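Local coordinates for protein putative invasin (Yersinia pseudotuberculosis IP 31758, PDB 5N40) that is an adhesin of the invasin family that probably attaches the bacterium to other cells through a C-terminal domain with a C-type lectin-like fold, at residues N11-A16 / T32-D37. The protein carries 1 engineered substitution. Sequence-based numbering, arbitrary orientation.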
loop_
_atom_site.group_PDB
_atom_site.type_symbol
_atom_site.label_atom_id
_atom_site.label_comp_id
_atom_site.label_asym_id
_atom_site.label_seq_id
_atom_site.Cartn_x
_atom_site.Cartn_y
_atom_site.Cartn_z
ATOM N N ASN A 11 -29.012 -44.847 -11.884
ATOM C CA ASN A 11 -30.319 -44.341 -12.287
ATOM C C ASN A 11 -30.733 -43.125 -11.471
ATOM O O ASN A 11 -31.495 -42.285 -11.962
ATOM C CB ASN A 11 -31.383 -45.431 -12.164
ATOM C CG ASN A 11 -31.172 -46.564 -13.148
ATOM O OD1 ASN A 11 -30.615 -46.366 -14.226
ATOM N ND2 ASN A 11 -31.610 -47.759 -12.775
ATOM N N SER A 12 -30.257 -43.016 -10.236
ATOM C CA SER A 12 -30.496 -41.822 -9.444
ATOM C C SER A 12 -29.595 -40.688 -9.915
ATOM O O SER A 12 -28.460 -40.907 -10.344
ATOM C CB SER A 12 -30.236 -42.089 -7.963
ATOM O OG SER A 12 -31.100 -43.085 -7.459
ATOM N N THR A 13 -30.106 -39.464 -9.813
ATOM C CA THR A 13 -29.343 -38.286 -10.198
ATOM C C THR A 13 -29.505 -37.211 -9.134
ATOM O O THR A 13 -30.542 -37.119 -8.469
ATOM C CB THR A 13 -29.784 -37.740 -11.565
ATOM O OG1 THR A 13 -31.129 -37.257 -11.484
ATOM C CG2 THR A 13 -29.698 -38.822 -12.622
ATOM N N LEU A 14 -28.444 -36.427 -8.955
ATOM C CA LEU A 14 -28.448 -35.257 -8.084
ATOM C C LEU A 14 -28.066 -34.060 -8.940
ATOM O O LEU A 14 -27.008 -34.063 -9.577
ATOM C CB LEU A 14 -27.471 -35.430 -6.921
ATOM C CG LEU A 14 -27.526 -34.366 -5.821
ATOM C CD1 LEU A 14 -28.819 -34.472 -5.014
ATOM C CD2 LEU A 14 -26.309 -34.463 -4.908
ATOM N N VAL A 15 -28.927 -33.047 -8.967
ATOM C CA VAL A 15 -28.705 -31.868 -9.791
ATOM C C VAL A 15 -28.997 -30.621 -8.971
ATOM O O VAL A 15 -29.649 -30.669 -7.925
ATOM C CB VAL A 15 -29.573 -31.886 -11.069
ATOM C CG1 VAL A 15 -29.397 -33.218 -11.808
ATOM C CG2 VAL A 15 -31.038 -31.642 -10.738
ATOM N N ALA A 16 -28.485 -29.493 -9.460
ATOM C CA ALA A 16 -28.712 -28.199 -8.840
ATOM C C ALA A 16 -29.060 -27.192 -9.920
ATOM O O ALA A 16 -28.572 -27.280 -11.047
ATOM C CB ALA A 16 -27.485 -27.721 -8.056
ATOM N N THR A 32 -31.993 -31.110 -6.378
ATOM C CA THR A 32 -33.016 -32.116 -6.633
ATOM C C THR A 32 -32.361 -33.483 -6.734
ATOM O O THR A 32 -31.495 -33.705 -7.587
ATOM C CB THR A 32 -33.796 -31.805 -7.913
ATOM O OG1 THR A 32 -34.477 -30.555 -7.763
ATOM C CG2 THR A 32 -34.832 -32.897 -8.206
ATOM N N LEU A 33 -32.769 -34.385 -5.852
ATOM C CA LEU A 33 -32.465 -35.799 -5.984
ATOM C C LEU A 33 -33.623 -36.486 -6.683
ATOM O O LEU A 33 -34.773 -36.344 -6.265
ATOM C CB LEU A 33 -32.241 -36.443 -4.616
ATOM C CG LEU A 33 -32.126 -37.966 -4.599
ATOM C CD1 LEU A 33 -30.812 -38.429 -5.228
ATOM C CD2 LEU A 33 -32.272 -38.497 -3.176
ATOM N N THR A 34 -33.309 -37.244 -7.729
ATOM C CA THR A 34 -34.256 -38.159 -8.365
ATOM C C THR A 34 -33.818 -39.558 -7.950
ATOM O O THR A 34 -32.820 -40.075 -8.453
ATOM C CB THR A 34 -34.263 -37.973 -9.875
ATOM O OG1 THR A 34 -34.585 -36.605 -10.168
ATOM C CG2 THR A 34 -35.293 -38.911 -10.545
ATOM N N LEU A 35 -34.543 -40.145 -6.999
ATOM C CA LEU A 35 -34.143 -41.398 -6.373
ATOM C C LEU A 35 -34.799 -42.561 -7.106
ATOM O O LEU A 35 -36.030 -42.646 -7.180
ATOM C CB LEU A 35 -34.520 -41.397 -4.893
ATOM C CG LEU A 35 -33.980 -42.559 -4.055
ATOM C CD1 LEU A 35 -32.460 -42.594 -4.070
ATOM C CD2 LEU A 35 -34.492 -42.474 -2.623
ATOM N N ARG A 36 -33.978 -43.451 -7.654
ATOM C CA ARG A 36 -34.453 -44.519 -8.524
ATOM C C ARG A 36 -33.805 -45.833 -8.121
ATOM O O ARG A 36 -32.671 -45.856 -7.631
ATOM C CB ARG A 36 -34.144 -44.214 -9.996
ATOM C CG ARG A 36 -34.847 -42.969 -10.530
ATOM C CD ARG A 36 -36.346 -43.233 -10.716
ATOM N NE ARG A 36 -37.095 -42.087 -11.239
ATOM C CZ ARG A 36 -37.674 -41.150 -10.490
ATOM N NH1 ARG A 36 -37.582 -41.181 -9.163
ATOM N NH2 ARG A 36 -38.340 -40.160 -11.071
ATOM N N ASP A 37 -34.543 -46.925 -8.314
ATOM C CA ASP A 37 -34.000 -48.244 -8.044
ATOM C C ASP A 37 -33.352 -48.805 -9.311
ATOM O O ASP A 37 -33.243 -48.130 -10.337
ATOM C CB ASP A 37 -35.077 -49.173 -7.465
ATOM C CG ASP A 37 -36.181 -49.542 -8.467
ATOM O OD1 ASP A 37 -36.007 -49.369 -9.687
ATOM O OD2 ASP A 37 -37.245 -50.020 -8.010
HETATM O O HOH W 1 -32.229 -35.049 -10.076
#
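Thr13 pairs with Thr34, and Val15 with Thr32, each pair exchanging two backbone N-H...O bonds; between them Leu14 sits opposite Leu33 as a non-hydrogen-bonded pair. These are two antiparallel strands of a beta hairpin in the N-terminal Ig-like domain, their axes 4.9 Å apart at closest approach. The packed side is the leucine face. Both leucines carry CG anti to the backbone N (chi1 -171° in Leu14, 171° in Leu33), and they cross obliquely, with Leu14 CD1 4.0 Å from Leu33 CB. The rest of the domain closes over them: both rest on Phe50 of strand 48-52, and Leu33 also touches Val48 and Leu92 of strand 90-102, which places this pair in the core. The threonine and valine face is the solvent side, with Thr13 and Val15 exposed. Thr13 and Thr34 lie side by side, Thr13 OG1 3.6 Å from Thr34 CB. One water lies 2.8 Å from Thr13 OG1 and from Thr34 OG1 and donates a bond to Thr32 O. The guanidinium of Arg36, bent back at chi2, lays one face over Thr34 CG2, while its NH1 approaches Leu35 O from above the carbonyl plane and also reaches Ser65 O. Beyond the bridged pairs, side chains take over from the ladder. Arg36 N gives Ser12 OG a nearly straight bond of 2.9 Å. At the end, the amide of Asn11 sends ND2 to Asp37 O at 3.0 Å, the acceptor lying close to the amide plane. No salt bridge joins the segments, so neutral hydrogen bonds carry the pairing; and Ser12 OG, accepting from Arg36 N and bonded to Ser8 O, ties this end of the hairpin to the N-terminal residues before it.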